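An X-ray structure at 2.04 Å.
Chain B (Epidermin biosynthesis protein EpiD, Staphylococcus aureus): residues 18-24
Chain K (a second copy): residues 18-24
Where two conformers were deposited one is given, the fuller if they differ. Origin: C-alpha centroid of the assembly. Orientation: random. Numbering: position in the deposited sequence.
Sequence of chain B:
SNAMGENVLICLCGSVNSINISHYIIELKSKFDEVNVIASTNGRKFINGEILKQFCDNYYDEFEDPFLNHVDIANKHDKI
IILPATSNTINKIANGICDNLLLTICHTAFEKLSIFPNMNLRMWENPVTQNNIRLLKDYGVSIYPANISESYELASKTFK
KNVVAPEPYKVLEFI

Chain B, residues 18-24: SINISHY
Chain K 18-24: SINISHY

Two copies of one seven-residue stretch meet around an approximate twofold, each holding the end of a 3-10 segment at 18-20, with helix established by Ser22 and continuing beyond Tyr24. The chains run neither parallel nor antiparallel. The register pairs like with like: CA of B:Ile19 lies 8.1 Å from CA of K:Ile19, and CA of B:Asn20 lies 8.5 Å from CA of K:Asn20. The contact is small, 225 Å² over both sides, and no direct hydrogen bond crosses it. Chain B closely repeats the backbone of chain K, with B:Ile19 chi1 p and chi2 t, B:Asn20 chi1 m and B:Ser22 chi1 p.

Along chain K, K:Ser18 (phi/psi -59/-26, chi1 m) stays out of reach of chain B; its carbonyl O accepts from K:Ile21 N at 3.2 Å, three residues on, as in a 3-10 turn. K:Ile19 (-65/-10) points toward the partner with chi1 p and chi2 t, bringing CD1 to 3.8 Å from B:Ser22 OG, a methyl packed against a small hydroxyl residue.

K:Asn20 (-96/2, chi1 m, chi2 -25°) has its CA-to-CB bond sideways, yet its amide end comes nearer. K:Asn20 OD1 sits 3.9 Å from B:His23 CE1 and accepts a hydrogen bond from the water O at 3.0 Å; that water O also bonds B:Ser22 OG at 2.7 Å, bridging the polar groups. K:Asn20 O takes K:His23 N at 3.2 Å.

K:Ile21 (-66/-17, chi1 -148°, chi2 p) is buried, out of reach of chain B. K:Ser22 (-61/-39, chi1 p) points toward chain B and returns the first pairing, its OG 3.8 Å from B:Ile19 CD1.

K:His23 (-59/-39, chi1 m, chi2 123°) meets B:His23 (chi1 m, chi2 93°) obliquely, planes 72° apart; K:His23 CE1 lies 3.7 Å from B:His23 CE1. K:His23 NE2 approaches B:Asn20 OD1 only to 3.8 Å, too long for a hydrogen bond. K:Tyr24 (-72/-42, chi1 m, chi2 87°) makes no contact here; K:Tyr24 N bonds weakly to K:Ile21 O at 3.1 Å, and its OH is bonded elsewhere in the structure.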

# COMPACT_ATOMS: atom_id res chain seq x y z
N SER B 18 1.87 -27.70 16.64
CA SER B 18 2.18 -26.43 17.29
C SER B 18 0.95 -25.72 17.91
O SER B 18 1.09 -24.91 18.82
CB SER B 18 2.88 -25.50 16.31
OG SER B 18 4.30 -25.76 16.28
N ILE B 19 -0.24 -26.00 17.40
CA ILE B 19 -1.46 -25.37 17.95
C ILE B 19 -1.87 -25.90 19.35
O ILE B 19 -2.90 -25.50 19.90
CB ILE B 19 -2.70 -25.63 17.05
CG1 ILE B 19 -3.01 -27.12 17.01
CG2 ILE B 19 -2.53 -25.05 15.64
CD1 ILE B 19 -4.41 -27.40 16.51
N ASN B 20 -1.14 -26.89 19.86
CA ASN B 20 -1.34 -27.41 21.21
C ASN B 20 -0.31 -26.90 22.20
O ASN B 20 -0.29 -27.34 23.34
CB ASN B 20 -1.28 -28.94 21.18
CG ASN B 20 -2.39 -29.52 20.40
OD1 ASN B 20 -3.52 -29.03 20.49
ND2 ASN B 20 -2.10 -30.55 19.61
N ILE B 21 0.54 -25.99 21.78
CA ILE B 21 1.66 -25.57 22.60
C ILE B 21 1.22 -24.89 23.92
O ILE B 21 1.99 -24.86 24.90
CB ILE B 21 2.52 -24.62 21.81
CG1 ILE B 21 3.91 -24.47 22.44
CG2 ILE B 21 1.80 -23.28 21.69
CD1 ILE B 21 4.77 -25.79 22.38
N SER B 22 -0.01 -24.38 23.96
CA SER B 22 -0.55 -23.75 25.17
C SER B 22 -0.57 -24.72 26.37
O SER B 22 -0.19 -24.34 27.48
CB SER B 22 -1.93 -23.18 24.91
OG SER B 22 -2.87 -24.21 24.60
N HIS B 23 -0.95 -25.97 26.14
CA HIS B 23 -0.89 -27.01 27.18
C HIS B 23 0.55 -27.29 27.62
O HIS B 23 0.80 -27.55 28.79
CB HIS B 23 -1.57 -28.30 26.68
CG HIS B 23 -2.98 -28.08 26.24
ND1 HIS B 23 -3.32 -27.83 24.92
CD2 HIS B 23 -4.15 -28.04 26.94
CE1 HIS B 23 -4.63 -27.65 24.83
NE2 HIS B 23 -5.16 -27.78 26.04
N TYR B 24 1.50 -27.21 26.69
CA TYR B 24 2.90 -27.39 27.07
C TYR B 24 3.37 -26.23 27.96
O TYR B 24 3.99 -26.46 29.01
CB TYR B 24 3.79 -27.59 25.84
CG TYR B 24 3.49 -28.92 25.16
CD1 TYR B 24 4.18 -30.06 25.50
CD2 TYR B 24 2.48 -29.02 24.21
CE1 TYR B 24 3.90 -31.28 24.91
CE2 TYR B 24 2.19 -30.26 23.60
CZ TYR B 24 2.90 -31.38 23.97
OH TYR B 24 2.64 -32.60 23.40
N SER K 18 -11.58 -20.02 22.56
CA SER K 18 -11.68 -20.38 21.17
C SER K 18 -10.49 -21.15 20.64
O SER K 18 -10.65 -21.92 19.71
CB SER K 18 -11.93 -19.15 20.31
OG SER K 18 -13.26 -18.73 20.60
N ILE K 19 -9.32 -20.98 21.25
CA ILE K 19 -8.16 -21.72 20.77
C ILE K 19 -8.31 -23.22 20.97
O ILE K 19 -7.51 -24.02 20.49
CB ILE K 19 -6.85 -21.28 21.45
CG1 ILE K 19 -6.82 -21.74 22.90
CG2 ILE K 19 -6.63 -19.74 21.27
CD1 ILE K 19 -5.43 -21.62 23.49
N ASN K 20 -9.32 -23.63 21.70
CA ASN K 20 -9.42 -25.05 21.97
C ASN K 20 -10.35 -25.75 21.00
O ASN K 20 -10.49 -26.93 21.11
CB ASN K 20 -9.87 -25.27 23.42
CG ASN K 20 -8.72 -25.01 24.42
OD1 ASN K 20 -7.55 -25.12 24.08
ND2 ASN K 20 -9.08 -24.69 25.66
N ILE K 21 -10.92 -25.05 20.01
CA ILE K 21 -12.02 -25.60 19.23
C ILE K 21 -11.63 -26.82 18.36
O ILE K 21 -12.50 -27.56 17.92
CB ILE K 21 -12.74 -24.51 18.40
CG1 ILE K 21 -14.22 -24.84 18.26
CG2 ILE K 21 -12.11 -24.36 17.04
CD1 ILE K 21 -15.01 -24.53 19.48
N SER K 22 -10.34 -27.04 18.12
CA SER K 22 -9.93 -28.24 17.37
C SER K 22 -10.34 -29.56 18.06
O SER K 22 -10.82 -30.51 17.41
CB SER K 22 -8.45 -28.23 17.03
OG SER K 22 -7.65 -28.66 18.11
N HIS K 23 -10.23 -29.58 19.39
CA HIS K 23 -10.74 -30.69 20.20
C HIS K 23 -12.25 -30.92 20.04
O HIS K 23 -12.74 -32.06 20.00
CB HIS K 23 -10.40 -30.44 21.68
CG HIS K 23 -8.94 -30.21 21.93
ND1 HIS K 23 -8.46 -29.07 22.53
CD2 HIS K 23 -7.86 -30.95 21.60
CE1 HIS K 23 -7.14 -29.13 22.59
NE2 HIS K 23 -6.75 -30.26 22.04
N TYR K 24 -13.01 -29.84 19.93
CA TYR K 24 -14.45 -29.95 19.80
C TYR K 24 -14.89 -30.47 18.43
O TYR K 24 -15.83 -31.28 18.31
CB TYR K 24 -15.08 -28.61 20.08
CG TYR K 24 -14.98 -28.21 21.51
CD1 TYR K 24 -13.86 -27.56 21.99
CD2 TYR K 24 -16.00 -28.52 22.40
CE1 TYR K 24 -13.74 -27.20 23.31
CE2 TYR K 24 -15.90 -28.16 23.72
CZ TYR K 24 -14.75 -27.51 24.18
OH TYR K 24 -14.61 -27.12 25.49
O HOH W 1 -5.24 -24.35 25.82